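Local structure of fucolectin-related protein (Streptococcus pneumoniae, 2WMF) at residues A[363-368]-A[436-441]; A[463-468]-A[483-488]. The protein hydrolyses glycosidic bonds as a member of glycoside hydrolase family 98, and probably acts on host blood-group carbohydrate antigens. All coordinates share one frame; numbering follows the deposited sequence.

Contact 1. Residues A[363-368]-A[436-441]; sequences MPLYNN and SNANIN
M363 and L365 meet A438 in a small loop-to-loop packing contact, extended by S436 against the backbone of Y366 and N367, where the C-terminal part of the chain lies against the (beta/alpha)8 barrel. Neither segment is helix or strand, and 259 Å² is buried between them. M363, L365, A438 and S436 do most of the packing, and a water bridges the segments as well. In M363 the bends at chi2 (-73°) and chi3 (-77°) turn the end of the chain so that CE of M363 meets CB of A438 at 3.6 Å. L365 reaches the same methyl with one branch: its CD1 lies 4.1 Å from CB of A438. That branch also rests on the main chain, with CD1 of L365 3.6 Å from O of S436, so a single methyl spans the path from S436 to A438. Further along, carbon packs on oxygen: CB of S436 sits 3.4 Å from O of Y366, a carbonyl oxygen buried here with no hydrogen-bonding partner in the model. The polar part is the water bridge. At S436, chi1 of 65° places OG between the backbone N and the carbonyl carbon, from where it donates to water 1 at 2.7 Å. The same water donates to O of N367, also at 2.7 Å, and so bridges the backbone of N367 to the side chain of S436, beside the closest approach of the two chains, 5.6 Å between CA of N367 and CA of S436. Beyond the two segments, Y366 turns the other way, its hydroxyl bonding D223 of helix 219-231 while its backbone N is held by the hydroxyl of Y434 at the end of strand 430-434. M363 and L365 lie on M274 and M277; 363-368 is therefore packed between helix 272-283 and the loop joining strands 430-434 and 444-449.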
ATOM      1  N   MET A 363       4.969 -11.771   4.874  1.00  8.14           N
ATOM      2  CA  MET A 363       5.036 -10.371   5.247  1.00  7.84           C
ATOM      3  C   MET A 363       5.526  -9.511   4.074  1.00  7.61           C
ATOM      4  O   MET A 363       6.099 -10.014   3.120  1.00  7.67           O
ATOM      5  CB  MET A 363       5.989 -10.216   6.439  1.00  8.79           C
ATOM      6  CG  MET A 363       5.420 -10.894   7.694  1.00  9.51           C
ATOM      7  SD  MET A 363       4.053  -9.949   8.377  1.00 10.49           S
ATOM      8  CE  MET A 363       4.973  -8.606   9.216  1.00  9.94           C
ATOM      9  N   PRO A 364       5.196  -8.227   4.127  1.00  8.28           N
ATOM     10  CA  PRO A 364       5.309  -7.427   2.902  1.00  7.44           C
ATOM     11  C   PRO A 364       6.676  -6.855   2.602  1.00  8.19           C
ATOM     12  O   PRO A 364       6.923  -6.453   1.446  1.00  7.48           O
ATOM     13  CB  PRO A 364       4.312  -6.272   3.171  1.00  7.85           C
ATOM     14  CG  PRO A 364       4.308  -6.130   4.658  1.00  7.40           C
ATOM     15  CD  PRO A 364       4.441  -7.519   5.170  1.00  9.50           C
ATOM     16  N   LEU A 365       7.565  -6.737   3.597  1.00  7.18           N
ATOM     17  CA  LEU A 365       8.796  -5.980   3.348  1.00  8.28           C
ATOM     18  C   LEU A 365       9.742  -6.782   2.445  1.00  8.14           C
ATOM     19  O   LEU A 365       9.860  -7.985   2.571  1.00 10.32           O
ATOM     20  CB  LEU A 365       9.497  -5.554   4.648  1.00  7.12           C
ATOM     21  CG  LEU A 365       8.650  -4.807   5.676  1.00  7.12           C
ATOM     22  CD1 LEU A 365       9.468  -4.470   6.962  1.00  8.46           C
ATOM     23  CD2 LEU A 365       8.006  -3.548   5.031  1.00  8.25           C
ATOM     24  N   TYR A 366      10.390  -6.068   1.518  1.00  7.84           N
ATOM     25  CA  TYR A 366      11.394  -6.694   0.648  1.00  7.81           C
ATOM     26  C   TYR A 366      12.809  -6.539   1.258  1.00  8.06           C
ATOM     27  O   TYR A 366      13.120  -5.515   1.842  1.00  8.10           O
ATOM     28  CB  TYR A 366      11.375  -6.046  -0.730  1.00  7.89           C
ATOM     29  CG  TYR A 366      10.109  -6.393  -1.486  1.00  7.33           C
ATOM     30  CD1 TYR A 366       9.696  -7.726  -1.590  1.00  8.59           C
ATOM     31  CD2 TYR A 366       9.282  -5.400  -2.038  1.00  9.62           C
ATOM     32  CE1 TYR A 366       8.539  -8.064  -2.288  1.00  7.84           C
ATOM     33  CE2 TYR A 366       8.121  -5.741  -2.745  1.00 10.98           C
ATOM     34  CZ  TYR A 366       7.749  -7.073  -2.875  1.00  8.54           C
ATOM     35  OH  TYR A 366       6.608  -7.432  -3.584  1.00  9.47           O
ATOM     36  N   ASN A 367      13.678  -7.522   1.064  1.00  7.32           N
ATOM     37  CA  ASN A 367      15.039  -7.385   1.599  1.00  7.64           C
ATOM     38  C   ASN A 367      15.955  -6.575   0.680  1.00  7.73           C
ATOM     39  O   ASN A 367      16.877  -5.920   1.114  1.00  7.89           O
ATOM     40  CB  ASN A 367      15.643  -8.746   1.775  1.00  8.92           C
ATOM     41  CG  ASN A 367      14.833  -9.614   2.703  1.00 10.42           C
ATOM     42  OD1 ASN A 367      15.058  -9.615   3.946  1.00 15.97           O
ATOM     43  ND2 ASN A 367      13.893 -10.337   2.146  1.00  7.80           N
ATOM     44  N   ASN A 368      15.666  -6.674  -0.614  1.00  8.51           N
ATOM     45  CA  ASN A 368      16.564  -6.218  -1.689  1.00  8.34           C
ATOM     46  C   ASN A 368      15.725  -5.445  -2.709  1.00  8.13           C
ATOM     47  O   ASN A 368      14.647  -5.933  -3.084  1.00  7.74           O
ATOM     48  CB  ASN A 368      17.169  -7.486  -2.346  1.00  9.57           C
ATOM     49  CG  ASN A 368      18.451  -7.244  -3.081  1.00  9.57           C
ATOM     50  OD1 ASN A 368      18.811  -6.113  -3.405  1.00  9.04           O
ATOM     51  ND2 ASN A 368      19.200  -8.346  -3.306  1.00  9.86           N
ATOM     52  N   SER A 436      14.427  -3.611   6.594  1.00  7.47           N
ATOM     53  CA  SER A 436      13.496  -4.675   6.229  1.00  6.89           C
ATOM     54  C   SER A 436      13.027  -5.592   7.363  1.00  8.14           C
ATOM     55  O   SER A 436      12.321  -6.584   7.093  1.00  7.81           O
ATOM     56  CB  SER A 436      14.079  -5.561   5.121  1.00  7.60           C
ATOM     57  OG  SER A 436      15.210  -6.268   5.544  1.00  7.62           O
ATOM     58  N   ASN A 437      13.441  -5.279   8.605  1.00  7.80           N
ATOM     59  CA  ASN A 437      13.032  -6.063   9.783  1.00  7.70           C
ATOM     60  C   ASN A 437      11.651  -5.652  10.328  1.00  8.39           C
ATOM     61  O   ASN A 437      11.489  -4.567  10.901  1.00  8.52           O
ATOM     62  CB  ASN A 437      14.091  -5.903  10.877  1.00  7.90           C
ATOM     63  CG  ASN A 437      15.395  -6.593  10.556  1.00  7.82           C
ATOM     64  OD1 ASN A 437      15.435  -7.601   9.847  1.00  7.61           O
ATOM     65  ND2 ASN A 437      16.502  -6.024  11.081  1.00  7.35           N
ATOM     66  N   ALA A 438      10.648  -6.527  10.127  1.00  8.38           N
ATOM     67  CA  ALA A 438       9.268  -6.178  10.513  1.00  8.22           C
ATOM     68  C   ALA A 438       9.089  -6.149  12.024  1.00  7.45           C
ATOM     69  O   ALA A 438       8.399  -5.261  12.569  1.00  9.56           O
ATOM     70  CB  ALA A 438       8.221  -7.150   9.871  1.00  8.99           C
ATOM     71  N   ASN A 439       9.652  -7.156  12.720  1.00  7.83           N
ATOM     72  CA  ASN A 439       9.361  -7.255  14.169  1.00  7.73           C
ATOM     73  C   ASN A 439      10.532  -7.816  14.992  1.00  8.72           C
ATOM     74  O   ASN A 439      10.317  -8.459  16.020  1.00  9.56           O
ATOM     75  CB  ASN A 439       8.118  -8.097  14.397  1.00  7.91           C
ATOM     76  CG  ASN A 439       7.405  -7.776  15.741  1.00  7.48           C
ATOM     77  OD1 ASN A 439       7.473  -6.637  16.278  1.00  8.91           O
ATOM     78  ND2 ASN A 439       6.689  -8.786  16.287  1.00 10.79           N
ATOM     79  N   ILE A 440      11.743  -7.496  14.543  1.00  8.36           N
ATOM     80  CA  ILE A 440      13.005  -7.829  15.189  1.00  9.16           C
ATOM     81  C   ILE A 440      13.784  -6.521  15.318  1.00  8.94           C
ATOM     82  O   ILE A 440      13.916  -5.809  14.332  1.00  9.08           O
ATOM     83  CB  ILE A 440      13.768  -8.843  14.360  1.00  9.79           C
ATOM     84  CG1 ILE A 440      13.095 -10.202  14.489  1.00 12.71           C
ATOM     85  CG2 ILE A 440      15.239  -8.838  14.789  1.00 11.06           C
ATOM     86  CD1 ILE A 440      13.444 -10.954  15.723  1.00 17.29           C
ATOM     87  N   ASN A 441      14.317  -6.225  16.494  1.00  8.86           N
ATOM     88  CA  ASN A 441      14.885  -4.951  16.777  1.00  9.12           C
ATOM     89  C   ASN A 441      16.379  -4.888  16.474  1.00  9.23           C
ATOM     90  O   ASN A 441      17.219  -4.908  17.377  1.00 10.23           O
ATOM     91  CB  ASN A 441      14.585  -4.543  18.249  1.00  9.25           C
ATOM     92  CG  ASN A 441      14.950  -3.099  18.523  1.00 10.91           C
ATOM     93  OD1 ASN A 441      15.206  -2.322  17.589  1.00 12.72           O
ATOM     94  ND2 ASN A 441      14.942  -2.723  19.798  1.00 13.40           N
TER
HETATM   95  O   HOH W   1      17.265  -6.105   3.801  1.00  7.90           O

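Contact 2. Residues A[463-468]-A[483-488]; sequences TPHTYA and NYRTDK
R485 reaches across to H465 at one end of the C-terminal beta-sandwich, where 463-468 passes from strand 457-462 of one antiparallel sheet to strand 467-472 of the other and 483-488 leaves the neighbouring strand 477-482. From CB the arginine runs extended, chi1 -177° with CG anti to the backbone N, and neither CB nor CG makes a close contact with 463-468. CD is the first atom to touch, 3.5 Å from ND1 of H465; the chain then bends at chi3, and NE and CZ pass the same nitrogen at longer range. NH1 completes the approach with a hydrogen bond to ND1 of H465, 3.0 Å long with an angle of 149° at the hydrogen. The donor lies nearly in the imidazole plane, whereas the guanidinium stands almost perpendicular to it, the two planes 89° apart. With ND1 accepting, the ring probably carries its proton on NE2, which faces A438.

CA of N483 offers a CH...O contact to O of H465 at 3.1 Å, an oxygen that also receives the hydroxyl of S273. The side chains of T466 and N483 lie alongside one another in the same sense, with OG1 of T466 3.3 Å from CB of N483. Further out on N483 the amide divides its bonds, OD1 taking the backbone N of G575 while ND2 donates to water 2 at 2.9 Å, a water also shared by the hydroxyls of T463 and T466.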
ATOM      1  N   THR A 463      17.454   2.237  12.071  1.00  8.11           N
ATOM      2  CA  THR A 463      16.762   1.391  13.017  1.00  7.89           C
ATOM      3  C   THR A 463      15.533   0.795  12.355  1.00  7.67           C
ATOM      4  O   THR A 463      15.077   1.290  11.307  1.00  7.44           O
ATOM      5  CB  THR A 463      16.345   2.137  14.307  1.00  6.26           C
ATOM      6  OG1 THR A 463      15.270   3.059  14.032  1.00 10.46           O
ATOM      7  CG2 THR A 463      17.520   2.865  14.985  1.00  9.00           C
ATOM      8  N   PRO A 464      14.964  -0.264  12.955  1.00  8.04           N
ATOM      9  CA  PRO A 464      13.723  -0.754  12.410  1.00  8.33           C
ATOM     10  C   PRO A 464      12.633   0.307  12.239  1.00  7.87           C
ATOM     11  O   PRO A 464      12.542   1.245  13.014  1.00  8.06           O
ATOM     12  CB  PRO A 464      13.299  -1.845  13.402  1.00  8.67           C
ATOM     13  CG  PRO A 464      14.619  -2.374  13.972  1.00  8.38           C
ATOM     14  CD  PRO A 464      15.478  -1.120  14.067  1.00  8.92           C
ATOM     15  N   HIS A 465      11.809   0.119  11.212  1.00  7.72           N
ATOM     16  CA  HIS A 465      10.655   0.999  10.945  1.00  8.18           C
ATOM     17  C   HIS A 465      11.150   2.426  10.622  1.00  8.04           C
ATOM     18  O   HIS A 465      10.602   3.445  11.087  1.00  8.72           O
ATOM     19  CB  HIS A 465       9.634   0.945  12.078  1.00  8.25           C
ATOM     20  CG  HIS A 465       9.402  -0.454  12.539  1.00  8.97           C
ATOM     21  ND1 HIS A 465       9.555  -0.842  13.855  1.00  9.82           N
ATOM     22  CD2 HIS A 465       9.098  -1.569  11.838  1.00  8.85           C
ATOM     23  CE1 HIS A 465       9.322  -2.142  13.940  1.00  9.99           C
ATOM     24  NE2 HIS A 465       9.065  -2.614  12.730  1.00  8.35           N
ATOM     25  N   THR A 466      12.211   2.448   9.814  1.00  8.32           N
ATOM     26  CA  THR A 466      12.766   3.679   9.241  1.00  7.65           C
ATOM     27  C   THR A 466      12.818   3.522   7.727  1.00  7.27           C
ATOM     28  O   THR A 466      13.345   2.524   7.235  1.00  8.09           O
ATOM     29  CB  THR A 466      14.215   3.998   9.760  1.00  7.53           C
ATOM     30  OG1 THR A 466      14.196   4.012  11.184  1.00  8.43           O
ATOM     31  CG2 THR A 466      14.670   5.388   9.269  1.00  7.61           C
ATOM     32  N   TYR A 467      12.292   4.525   7.011  1.00  7.24           N
ATOM     33  CA  TYR A 467      12.466   4.621   5.583  1.00  6.81           C
ATOM     34  C   TYR A 467      13.132   5.965   5.228  1.00  6.57           C
ATOM     35  O   TYR A 467      13.137   6.935   6.017  1.00  8.38           O
ATOM     36  CB  TYR A 467      11.190   4.350   4.801  1.00  6.82           C
ATOM     37  CG  TYR A 467      10.132   5.463   4.795  1.00  7.18           C
ATOM     38  CD1 TYR A 467      10.247   6.565   3.945  1.00  7.92           C
ATOM     39  CD2 TYR A 467       9.037   5.438   5.654  1.00  7.69           C
ATOM     40  CE1 TYR A 467       9.262   7.575   3.913  1.00  8.45           C
ATOM     41  CE2 TYR A 467       8.043   6.434   5.621  1.00  6.82           C
ATOM     42  CZ  TYR A 467       8.156   7.514   4.751  1.00  7.90           C
ATOM     43  OH  TYR A 467       7.159   8.493   4.706  1.00  8.46           O
ATOM     44  N   ALA A 468      13.710   5.966   4.020  1.00  6.82           N
ATOM     45  CA  ALA A 468      14.384   7.150   3.483  1.00  7.29           C
ATOM     46  C   ALA A 468      14.189   7.212   1.991  1.00  7.61           C
ATOM     47  O   ALA A 468      14.078   6.158   1.313  1.00  8.69           O
ATOM     48  CB  ALA A 468      15.887   7.143   3.843  1.00  7.94           C
ATOM     49  N   ASN A 483      10.794   7.764  10.556  1.00  8.19           N
ATOM     50  CA  ASN A 483      10.781   6.576  11.381  1.00  7.99           C
ATOM     51  C   ASN A 483       9.624   6.536  12.383  1.00  7.68           C
ATOM     52  O   ASN A 483       9.711   5.854  13.410  1.00  7.34           O
ATOM     53  CB  ASN A 483      12.147   6.438  12.097  1.00  8.25           C
ATOM     54  CG  ASN A 483      12.348   7.487  13.179  1.00  8.93           C
ATOM     55  OD1 ASN A 483      11.517   8.393  13.366  1.00  9.24           O
ATOM     56  ND2 ASN A 483      13.446   7.367  13.895  1.00  9.60           N
ATOM     57  N   TYR A 484       8.519   7.209  12.077  1.00  6.47           N
ATOM     58  CA  TYR A 484       7.463   7.437  13.088  1.00  7.78           C
ATOM     59  C   TYR A 484       6.931   6.091  13.612  1.00  7.27           C
ATOM     60  O   TYR A 484       6.483   5.236  12.821  1.00  7.95           O
ATOM     61  CB  TYR A 484       6.286   8.237  12.505  1.00  7.23           C
ATOM     62  CG  TYR A 484       5.312   8.726  13.596  1.00  7.16           C
ATOM     63  CD1 TYR A 484       5.716   9.630  14.564  1.00  9.53           C
ATOM     64  CD2 TYR A 484       4.020   8.246  13.662  1.00  8.26           C
ATOM     65  CE1 TYR A 484       4.887  10.019  15.563  1.00  8.99           C
ATOM     66  CE2 TYR A 484       3.146   8.662  14.674  1.00  8.86           C
ATOM     67  CZ  TYR A 484       3.578   9.579  15.606  1.00  9.74           C
ATOM     68  OH  TYR A 484       2.745   9.993  16.632  1.00  9.79           O
ATOM     69  N   ARG A 485       7.034   5.865  14.922  1.00  8.32           N
ATOM     70  CA  ARG A 485       6.457   4.688  15.535  1.00  8.33           C
ATOM     71  C   ARG A 485       6.117   5.072  16.961  1.00  8.40           C
ATOM     72  O   ARG A 485       7.021   5.343  17.742  1.00  8.61           O
ATOM     73  CB  ARG A 485       7.425   3.495  15.521  1.00  8.32           C
ATOM     74  CG  ARG A 485       6.792   2.216  16.106  1.00 10.15           C
ATOM     75  CD  ARG A 485       7.758   1.064  16.212  1.00 11.36           C
ATOM     76  NE  ARG A 485       8.663   1.248  17.342  1.00 12.42           N
ATOM     77  CZ  ARG A 485       9.977   1.116  17.305  1.00 12.79           C
ATOM     78  NH1 ARG A 485      10.599   0.711  16.197  1.00 13.44           N
ATOM     79  NH2 ARG A 485      10.690   1.368  18.415  1.00 13.79           N
ATOM     80  N   THR A 486       4.837   5.040  17.295  1.00  8.43           N
ATOM     81  CA  THR A 486       4.408   5.321  18.676  1.00  8.47           C
ATOM     82  C   THR A 486       4.646   4.069  19.539  1.00  9.72           C
ATOM     83  O   THR A 486       4.575   2.944  19.031  1.00  8.25           O
ATOM     84  CB  THR A 486       2.923   5.741  18.737  1.00  8.47           C
ATOM     85  OG1 THR A 486       2.087   4.635  18.304  1.00  8.00           O
ATOM     86  CG2 THR A 486       2.680   6.997  17.931  1.00 10.16           C
ATOM     87  N   ASP A 487       4.880   4.265  20.839  1.00  9.64           N
ATOM     88  CA  ASP A 487       4.972   3.164  21.789  1.00  9.62           C
ATOM     89  C   ASP A 487       3.556   2.622  22.074  1.00  8.85           C
ATOM     90  O   ASP A 487       2.664   3.370  22.514  1.00 10.24           O
ATOM     91  CB  ASP A 487       5.622   3.679  23.079  1.00  9.24           C
ATOM     92  CG  ASP A 487       5.762   2.624  24.146  1.00 11.00           C
ATOM     93  OD1 ASP A 487       5.615   1.423  23.820  1.00 10.56           O
ATOM     94  OD2 ASP A 487       6.049   3.022  25.302  1.00 14.77           O
ATOM     95  N   LYS A 488       3.351   1.325  21.799  1.00  8.67           N
ATOM     96  CA  LYS A 488       2.042   0.690  21.957  1.00  8.89           C
ATOM     97  C   LYS A 488       1.875   0.063  23.346  1.00  8.40           C
ATOM     98  O   LYS A 488       0.875  -0.611  23.610  1.00  9.77           O
ATOM     99  CB  LYS A 488       1.850  -0.412  20.910  1.00  8.94           C
ATOM    100  CG  LYS A 488       2.127   0.002  19.403  1.00  9.22           C
ATOM    101  CD  LYS A 488       1.247   1.173  19.010  1.00  9.57           C
ATOM    102  CE  LYS A 488       1.412   1.575  17.551  1.00  8.46           C
ATOM    103  NZ  LYS A 488       2.807   1.896  17.135  1.00  7.98           N
TER
HETATM  104  O   HOH W   2      15.364   5.326  13.016  1.00 24.86           O

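How the contacts relate
Contact 2 is buried at an end of the beta-sandwich, whereas contact 1 is partly buried and lies nearer the barrel; their centres are about 12 Å apart. Both border helix 272-283, which M363 and L365 touch in contact 1 and Y467 and Y484 in contact 2. Their chemistry differs accordingly: aliphatic packing and a water bridge between two loops, against a direct arginine-histidine bond beside paired strands. They also meet. The imidazole of H465 probably hydrogen-bonds through NE2 to O of A438 at 2.7 Å, and CG of P464 packs 3.5 Å from O of I440, so the 436-441 loop lies between 363-368 and the sheet crossover.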